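3-hydroxyisobutyryl-CoA hydrolase (Mycobacterium thermoresistibile, PDB 4HDT) probably hydrolyses 3-hydroxyisobutyryl-CoA (3-hydroxy-2-methylpropanoyl-CoA) to 3-hydroxyisobutyrate and free coenzyme A, and carries zinc ions in the crystal. Local coordinates at residues N31-E43 against E86-N98. Sequence-based numbering, arbitrary orientation.
Sequences NSLTHGMVTTMAE and EARRFWFDEYRLN. With ZN (zinc ion), chain D; ACT (acetate ion), chain H.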
ATOM      1  N   ASN A  31       9.100 -10.457  -4.742  1.00 11.98           N
ATOM      2  CA  ASN A  31       9.770  -9.173  -4.629  1.00 11.78           C
ATOM      3  C   ASN A  31       9.476  -8.413  -3.327  1.00 11.35           C
ATOM      4  O   ASN A  31       9.547  -7.152  -3.309  1.00 10.61           O
ATOM      5  CB  ASN A  31       9.500  -8.335  -5.885  1.00 11.63           C
ATOM      6  CG  ASN A  31       9.889  -9.056  -7.160  1.00 11.98           C
ATOM      7  OD1 ASN A  31      10.982  -9.650  -7.243  1.00 12.39           O
ATOM      8  ND2 ASN A  31       9.064  -8.924  -8.210  1.00 11.62           N
ATOM      9  N   SER A  32       9.205  -9.134  -2.224  1.00 11.75           N
ATOM     10  CA  SER A  32       8.984  -8.427  -0.963  1.00 11.95           C
ATOM     11  C   SER A  32      10.189  -7.526  -0.586  1.00 11.76           C
ATOM     12  O   SER A  32      11.334  -7.882  -0.832  1.00 12.13           O
ATOM     13  CB  SER A  32       8.573  -9.342   0.176  1.00 12.52           C
ATOM     14  OG  SER A  32       9.571 -10.246   0.479  1.00 13.79           O
ATOM     15  N   LEU A  33       9.919  -6.381   0.038  1.00 11.33           N
ATOM     16  CA  LEU A  33      10.946  -5.341   0.238  1.00 11.67           C
ATOM     17  C   LEU A  33      11.739  -5.575   1.507  1.00 11.94           C
ATOM     18  O   LEU A  33      11.168  -5.750   2.595  1.00 12.64           O
ATOM     19  CB  LEU A  33      10.315  -3.949   0.373  1.00 11.75           C
ATOM     20  CG  LEU A  33       9.452  -3.511  -0.772  1.00 11.69           C
ATOM     21  CD1 LEU A  33       8.897  -2.128  -0.436  1.00 11.49           C
ATOM     22  CD2 LEU A  33      10.264  -3.437  -2.042  1.00 12.22           C
ATOM     23  N   THR A  34      13.046  -5.491   1.359  1.00 11.70           N
ATOM     24  CA  THR A  34      13.964  -5.473   2.487  1.00 11.80           C
ATOM     25  C   THR A  34      14.408  -4.021   2.723  1.00 11.30           C
ATOM     26  O   THR A  34      14.202  -3.129   1.879  1.00 10.70           O
ATOM     27  CB  THR A  34      15.227  -6.290   2.185  1.00 12.48           C
ATOM     28  OG1 THR A  34      15.925  -5.698   1.092  1.00 12.84           O
ATOM     29  CG2 THR A  34      14.918  -7.758   1.866  1.00 12.77           C
ATOM     30  N   HIS A  35      15.093  -3.826   3.832  1.00 11.16           N
ATOM     31  CA  HIS A  35      15.582  -2.486   4.135  1.00 11.15           C
ATOM     32  C   HIS A  35      16.608  -2.104   3.072  1.00 11.41           C
ATOM     33  O   HIS A  35      16.660  -0.959   2.597  1.00 11.34           O
ATOM     34  CB  HIS A  35      16.148  -2.515   5.548  1.00 11.36           C
ATOM     35  CG  HIS A  35      16.495  -1.168   6.061  1.00 11.39           C
ATOM     36  ND1 HIS A  35      17.152  -0.972   7.252  1.00 11.88           N
ATOM     37  CD2 HIS A  35      16.234   0.063   5.558  1.00 11.10           C
ATOM     38  CE1 HIS A  35      17.310   0.327   7.445  1.00 11.97           C
ATOM     39  NE2 HIS A  35      16.738   0.976   6.444  1.00 11.48           N
ATOM     40  N   GLY A  36      17.447  -3.065   2.673  1.00 11.87           N
ATOM     41  CA  GLY A  36      18.403  -2.841   1.611  1.00 12.25           C
ATOM     42  C   GLY A  36      17.823  -2.389   0.282  1.00 11.92           C
ATOM     43  O   GLY A  36      18.352  -1.494  -0.388  1.00 12.42           O
ATOM     44  N   MET A  37      16.698  -2.987  -0.093  1.00 11.57           N
ATOM     45  CA  MET A  37      16.045  -2.596  -1.345  1.00 11.31           C
ATOM     46  C   MET A  37      15.523  -1.168  -1.275  1.00 11.06           C
ATOM     47  O   MET A  37      15.643  -0.401  -2.254  1.00 11.21           O
ATOM     48  CB  MET A  37      14.901  -3.581  -1.668  1.00 11.02           C
ATOM     49  CG  MET A  37      15.383  -5.001  -1.975  1.00 11.50           C
ATOM     50  SD  MET A  37      14.128  -6.287  -1.866  1.00 11.61           S
ATOM     51  CE  MET A  37      13.080  -5.954  -3.282  1.00 11.34           C
ATOM     52  N   VAL A  38      14.874  -0.844  -0.160  1.00 10.85           N
ATOM     53  CA  VAL A  38      14.424   0.540   0.102  1.00 10.77           C
ATOM     54  C   VAL A  38      15.577   1.540  -0.000  1.00 11.39           C
ATOM     55  O   VAL A  38      15.470   2.560  -0.690  1.00 11.13           O
ATOM     56  CB  VAL A  38      13.684   0.602   1.462  1.00 10.48           C
ATOM     57  CG1 VAL A  38      13.572   2.010   1.996  1.00 10.61           C
ATOM     58  CG2 VAL A  38      12.324  -0.079   1.334  1.00 10.14           C
ATOM     59  N   THR A  39      16.719   1.255   0.641  1.00 12.20           N
ATOM     60  CA  THR A  39      17.815   2.223   0.584  1.00 13.09           C
ATOM     61  C   THR A  39      18.448   2.343  -0.819  1.00 13.19           C
ATOM     62  O   THR A  39      18.841   3.414  -1.230  1.00 13.18           O
ATOM     63  CB  THR A  39      18.857   1.907   1.674  1.00 13.89           C
ATOM     64  OG1 THR A  39      19.294   0.567   1.525  1.00 15.09           O
ATOM     65  CG2 THR A  39      18.266   2.048   2.998  1.00 14.04           C
ATOM     66  N   THR A  40      18.516   1.241  -1.570  1.00 13.28           N
ATOM     67  CA  THR A  40      18.967   1.291  -2.952  1.00 13.62           C
ATOM     68  C   THR A  40      18.064   2.209  -3.800  1.00 13.19           C
ATOM     69  O   THR A  40      18.538   3.079  -4.540  1.00 13.43           O
ATOM     70  CB  THR A  40      19.043  -0.120  -3.564  1.00 14.04           C
ATOM     71  OG1 THR A  40      20.088  -0.839  -2.890  1.00 14.32           O
ATOM     72  CG2 THR A  40      19.380  -0.060  -5.056  1.00 14.40           C
ATOM     73  N   MET A  41      16.757   2.004  -3.701  1.00 12.56           N
ATOM     74  CA  MET A  41      15.819   2.827  -4.469  1.00 12.53           C
ATOM     75  C   MET A  41      16.013   4.288  -4.110  1.00 12.43           C
ATOM     76  O   MET A  41      16.082   5.136  -4.983  1.00 12.41           O
ATOM     77  CB  MET A  41      14.369   2.432  -4.227  1.00 12.60           C
ATOM     78  CG  MET A  41      14.004   1.100  -4.855  1.00 13.29           C
ATOM     79  SD  MET A  41      12.267   0.635  -4.594  1.00 14.45           S
ATOM     80  CE  MET A  41      11.406   1.918  -5.465  1.00 14.68           C
ATOM     81  N   ALA A  42      16.068   4.553  -2.818  1.00 12.22           N
ATOM     82  CA  ALA A  42      16.146   5.935  -2.339  1.00 12.43           C
ATOM     83  C   ALA A  42      17.416   6.600  -2.841  1.00 13.28           C
ATOM     84  O   ALA A  42      17.399   7.781  -3.267  1.00 13.10           O
ATOM     85  CB  ALA A  42      16.097   5.991  -0.828  1.00 12.43           C
ATOM     86  N   GLU A  43      18.544   5.892  -2.761  1.00 14.22           N
ATOM     87  CA  GLU A  43      19.787   6.484  -3.154  1.00 15.58           C
ATOM     88  C   GLU A  43      19.815   6.775  -4.665  1.00 15.40           C
ATOM     89  O   GLU A  43      20.358   7.797  -5.078  1.00 15.91           O
ATOM     90  CB  GLU A  43      20.944   5.575  -2.691  1.00 17.00           C
ATOM     91  CG  GLU A  43      22.326   6.136  -2.921  1.00 19.34           C
ATOM     92  CD  GLU A  43      22.845   5.952  -4.331  1.00 20.83           C
ATOM     93  OE1 GLU A  43      22.472   4.986  -5.038  1.00 23.02           O
ATOM     94  OE2 GLU A  43      23.702   6.760  -4.724  1.00 24.04           O
ATOM     95  N   GLU A  86      15.057  -2.246  14.153  1.00 16.57           N
ATOM     96  CA  GLU A  86      15.090  -2.414  12.694  1.00 15.99           C
ATOM     97  C   GLU A  86      13.774  -2.059  12.046  1.00 15.13           C
ATOM     98  O   GLU A  86      13.763  -1.457  10.987  1.00 14.91           O
ATOM     99  CB  GLU A  86      15.495  -3.834  12.286  1.00 16.32           C
ATOM    100  CG  GLU A  86      15.244  -4.211  10.821  1.00 16.14           C
ATOM    101  CD  GLU A  86      16.140  -3.514   9.797  1.00 16.15           C
ATOM    102  OE1 GLU A  86      17.097  -2.800  10.119  1.00 16.41           O
ATOM    103  OE2 GLU A  86      15.814  -3.654   8.587  1.00 16.95           O
ATOM    104  N   ALA A  87      12.666  -2.454  12.671  1.00 14.79           N
ATOM    105  CA  ALA A  87      11.378  -2.065  12.127  1.00 14.16           C
ATOM    106  C   ALA A  87      11.252  -0.537  12.048  1.00 14.35           C
ATOM    107  O   ALA A  87      10.845  -0.001  11.014  1.00 13.57           O
ATOM    108  CB  ALA A  87      10.220  -2.641  12.922  1.00 14.29           C
ATOM    109  N   ARG A  88      11.568   0.158  13.125  1.00 15.54           N
ATOM    110  CA  ARG A  88      11.477   1.611  13.085  1.00 16.44           C
ATOM    111  C   ARG A  88      12.412   2.248  12.056  1.00 16.41           C
ATOM    112  O   ARG A  88      12.037   3.186  11.328  1.00 15.93           O
ATOM    113  CB  ARG A  88      11.697   2.211  14.460  1.00 18.58           C
ATOM    114  CG  ARG A  88      10.569   1.868  15.415  1.00 20.42           C
ATOM    115  CD  ARG A  88      10.692   2.696  16.672  1.00 22.84           C
ATOM    116  NE  ARG A  88      11.835   2.251  17.434  1.00 25.22           N
ATOM    117  CZ  ARG A  88      11.806   1.274  18.334  1.00 26.69           C
ATOM    118  NH1 ARG A  88      10.666   0.667  18.640  1.00 27.57           N
ATOM    119  NH2 ARG A  88      12.925   0.946  18.951  1.00 29.37           N
ATOM    120  N   ARG A  89      13.629   1.742  11.950  1.00 16.45           N
ATOM    121  CA  ARG A  89      14.531   2.323  10.996  1.00 16.85           C
ATOM    122  C   ARG A  89      14.058   2.035   9.574  1.00 14.87           C
ATOM    123  O   ARG A  89      14.157   2.888   8.695  1.00 14.27           O
ATOM    124  CB  ARG A  89      15.933   1.799  11.178  1.00 19.26           C
ATOM    125  CG  ARG A  89      16.941   2.545  10.302  1.00 21.65           C
ATOM    126  CD  ARG A  89      17.051   4.046  10.643  1.00 25.36           C
ATOM    127  NE  ARG A  89      17.400   4.820   9.458  1.00 28.82           N
ATOM    128  CZ  ARG A  89      17.726   6.116   9.442  1.00 31.88           C
ATOM    129  NH1 ARG A  89      17.793   6.822  10.577  1.00 36.83           N
ATOM    130  NH2 ARG A  89      18.017   6.710   8.275  1.00 30.63           N
ATOM    131  N   PHE A  90      13.581   0.817   9.353  1.00 13.41           N
ATOM    132  CA  PHE A  90      13.041   0.428   8.041  1.00 12.47           C
ATOM    133  C   PHE A  90      11.906   1.390   7.657  1.00 12.12           C
ATOM    134  O   PHE A  90      11.901   1.938   6.558  1.00 11.78           O
ATOM    135  CB  PHE A  90      12.558  -1.045   8.044  1.00 12.16           C
ATOM    136  CG  PHE A  90      11.787  -1.430   6.808  1.00 11.62           C
ATOM    137  CD1 PHE A  90      12.430  -1.630   5.605  1.00 11.70           C
ATOM    138  CD2 PHE A  90      10.419  -1.530   6.857  1.00 11.30           C
ATOM    139  CE1 PHE A  90      11.741  -1.992   4.457  1.00 11.37           C
ATOM    140  CE2 PHE A  90       9.698  -1.862   5.726  1.00 11.02           C
ATOM    141  CZ  PHE A  90      10.367  -2.072   4.498  1.00 10.92           C
ATOM    142  N   TRP A  91      10.961   1.557   8.559  1.00 11.77           N
ATOM    143  CA  TRP A  91       9.795   2.414   8.265  1.00 11.49           C
ATOM    144  C   TRP A  91      10.241   3.858   8.069  1.00 11.88           C
ATOM    145  O   TRP A  91       9.689   4.562   7.217  1.00 11.19           O
ATOM    146  CB  TRP A  91       8.776   2.313   9.375  1.00 11.56           C
ATOM    147  CG  TRP A  91       8.037   1.038   9.435  1.00 11.57           C
ATOM    148  CD1 TRP A  91       7.660   0.281   8.387  1.00 11.50           C
ATOM    149  CD2 TRP A  91       7.552   0.382  10.597  1.00 12.03           C
ATOM    150  NE1 TRP A  91       6.973  -0.823   8.808  1.00 11.62           N
ATOM    151  CE2 TRP A  91       6.887  -0.785  10.175  1.00 11.79           C
ATOM    152  CE3 TRP A  91       7.609   0.661  11.955  1.00 12.19           C
ATOM    153  CZ2 TRP A  91       6.263  -1.681  11.093  1.00 11.96           C
ATOM    154  CZ3 TRP A  91       6.984  -0.211  12.867  1.00 12.56           C
ATOM    155  CH2 TRP A  91       6.343  -1.369  12.435  1.00 12.39           C
ATOM    156  N   PHE A  92      11.185   4.325   8.868  1.00 12.45           N
ATOM    157  CA  PHE A  92      11.707   5.683   8.707  1.00 13.08           C
ATOM    158  C   PHE A  92      12.220   5.900   7.271  1.00 12.29           C
ATOM    159  O   PHE A  92      11.833   6.848   6.594  1.00 12.16           O
ATOM    160  CB  PHE A  92      12.806   5.926   9.760  1.00 14.53           C
ATOM    161  CG  PHE A  92      13.191   7.356   9.956  1.00 16.05           C
ATOM    162  CD1 PHE A  92      14.197   7.925   9.221  1.00 17.06           C
ATOM    163  CD2 PHE A  92      12.578   8.111  10.930  1.00 17.23           C
ATOM    164  CE1 PHE A  92      14.568   9.257   9.415  1.00 17.89           C
ATOM    165  CE2 PHE A  92      12.924   9.431  11.131  1.00 17.88           C
ATOM    166  CZ  PHE A  92      13.912  10.007  10.367  1.00 18.21           C
ATOM    167  N   ASP A  93      13.077   5.019   6.786  1.00 12.02           N
ATOM    168  CA  ASP A  93      13.632   5.100   5.448  1.00 11.60           C
ATOM    169  C   ASP A  93      12.570   4.826   4.366  1.00 10.80           C
ATOM    170  O   ASP A  93      12.547   5.477   3.323  1.00 10.50           O
ATOM    171  CB  ASP A  93      14.808   4.125   5.298  1.00 12.18           C
ATOM    172  CG  ASP A  93      16.044   4.571   6.062  1.00 13.19           C
ATOM    173  OD1 ASP A  93      16.240   5.810   6.323  1.00 14.01           O
ATOM    174  OD2 ASP A  93      16.886   3.691   6.411  1.00 14.52           O
ATOM    175  N   GLU A  94      11.676   3.875   4.631  1.00 10.28           N
ATOM    176  CA  GLU A  94      10.659   3.533   3.649  1.00  9.57           C
ATOM    177  C   GLU A  94       9.671   4.674   3.440  1.00  9.28           C
ATOM    178  O   GLU A  94       9.354   5.004   2.300  1.00  8.89           O
ATOM    179  CB  GLU A  94       9.892   2.282   4.066  1.00  9.40           C
ATOM    180  CG  GLU A  94       8.874   1.800   3.035  1.00  9.14           C
ATOM    181  CD  GLU A  94       8.074   0.625   3.530  1.00  8.99           C
ATOM    182  OE1 GLU A  94       7.746   0.633   4.735  1.00  9.08           O
ATOM    183  OE2 GLU A  94       7.752  -0.293   2.748  1.00  9.19           O
ATOM    184  N   TYR A  95       9.234   5.276   4.523  1.00  9.38           N
ATOM    185  CA  TYR A  95       8.236   6.343   4.414  1.00  9.20           C
ATOM    186  C   TYR A  95       8.871   7.583   3.796  1.00  9.40           C
ATOM    187  O   TYR A  95       8.238   8.298   3.023  1.00  8.94           O
ATOM    188  CB  TYR A  95       7.532   6.677   5.720  1.00  9.54           C
ATOM    189  CG  TYR A  95       6.749   5.527   6.385  1.00  9.36           C
ATOM    190  CD1 TYR A  95       6.633   4.271   5.801  1.00  9.02           C
ATOM    191  CD2 TYR A  95       6.176   5.710   7.610  1.00  9.82           C
ATOM    192  CE1 TYR A  95       5.976   3.228   6.436  1.00  8.99           C
ATOM    193  CE2 TYR A  95       5.499   4.682   8.256  1.00  9.92           C
ATOM    194  CZ  TYR A  95       5.430   3.441   7.696  1.00  9.38           C
ATOM    195  OH  TYR A  95       4.795   2.455   8.430  1.00  9.69           O
ATOM    196  N   ARG A  96      10.129   7.861   4.088  1.00  9.98           N
ATOM    197  CA  ARG A  96      10.819   8.906   3.367  1.00 10.47           C
ATOM    198  C   ARG A  96      10.916   8.646   1.846  1.00  9.97           C
ATOM    199  O   ARG A  96      10.741   9.565   1.032  1.00 10.10           O
ATOM    200  CB  ARG A  96      12.209   9.141   3.999  1.00 11.44           C
ATOM    201  CG  ARG A  96      12.120   9.922   5.321  1.00 12.60           C
ATOM    202  CD  ARG A  96      13.369   9.776   6.217  1.00 13.86           C
ATOM    203  NE  ARG A  96      14.589  10.157   5.553  1.00 14.91           N
ATOM    204  CZ  ARG A  96      15.126  11.386   5.559  1.00 16.27           C
ATOM    205  NH1 ARG A  96      14.520  12.393   6.188  1.00 17.15           N
ATOM    206  NH2 ARG A  96      16.271  11.629   4.917  1.00 17.80           N
ATOM    207  N   LEU A  97      11.153   7.400   1.469  1.00  9.54           N
ATOM    208  CA  LEU A  97      11.151   7.014   0.077  1.00  9.37           C
ATOM    209  C   LEU A  97       9.760   7.210  -0.533  1.00  9.02           C
ATOM    210  O   LEU A  97       9.637   7.747  -1.645  1.00  9.39           O
ATOM    211  CB  LEU A  97      11.597   5.550  -0.085  1.00  9.29           C
ATOM    212  CG  LEU A  97      11.373   4.883  -1.473  1.00  9.22           C
ATOM    213  CD1 LEU A  97      12.171   5.575  -2.557  1.00  9.69           C
ATOM    214  CD2 LEU A  97      11.695   3.382  -1.437  1.00  9.29           C
ATOM    215  N   ASN A  98       8.730   6.748   0.176  1.00  8.68           N
ATOM    216  CA  ASN A  98       7.321   6.916  -0.322  1.00  8.26           C
ATOM    217  C   ASN A  98       7.021   8.388  -0.634  1.00  8.48           C
ATOM    218  O   ASN A  98       6.491   8.732  -1.702  1.00  8.33           O
ATOM    219  CB  ASN A  98       6.282   6.364   0.691  1.00  8.17           C
ATOM    220  CG  ASN A  98       6.487   4.903   1.081  1.00  8.09           C
ATOM    221  OD1 ASN A  98       6.312   4.547   2.268  1.00  8.25           O
ATOM    222  ND2 ASN A  98       6.798   4.049   0.121  1.00  8.06           N
TER
HETATM  223 ZN    ZN D 402      18.191  -2.094   8.670  1.00 13.49          ZN
HETATM  224  C   ACT H 406      13.276  -5.100   6.819  1.00 23.94           C
HETATM  225  O   ACT H 406      14.292  -5.511   6.167  1.00 25.40           O
HETATM  226  OXT ACT H 406      13.387  -4.564   7.943  1.00 23.89           O
HETATM  227  CH3 ACT H 406      11.875  -5.310   6.300  1.00 22.25           C
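His35 and Glu86 share a zinc ion between two helices: His35 ND1 lies 2.1 Å from the metal and Glu86 OE1 1.9 Å. With CG of His35 trans to its backbone N (chi1 -171°), the imidazole reaches across to segment 86-98, where Glu86, Arg89, Phe90 and Asp93 form the hole that receives it. The other ring nitrogen, NE2, donates to Asp93 OD2 at 2.7 Å, a nearly straight bond lying in the imidazole plane and using the anti lone pair of the carboxylate oxygen. That oxygen also accepts from Arg89 NE, which arrives from above the carboxylate plane, and Arg89 NH2 salt-bridges OD1. Metal and Asp93 together fix the rotation of the imidazole, and the carboxylate probably strengthens its donation to zinc.

Phe90 CA makes a CH-pi contact over one imidazole face, 4.1 Å from its centroid, and the Phe90 ring, displaced to the side, points its edge toward the imidazole in an offset edge-to-face pair with the planes at 89°. An acetate, probably from the crystallisation liquor, lies over a face of the Phe90 ring and accepts from His35 N.

Apolar packing continues along the helices. Val38 is a second knob, among Phe90, Asp93, Glu94 and Leu97; its CG2 meets Phe90 CE1 at 3.7 Å while CG1 rests against the Glu94 backbone. Leu97 CD2 reaches Met41 CB at 4.0 Å, and helix 119-124 adds Val123 beside both residues.

The axes of segments 35-43 and 86-98 approach to 9.4 Å and cross at 32°, a knobs-into-holes helix pair of the crotonase-like fold, closed at one end by an interhelical zinc site.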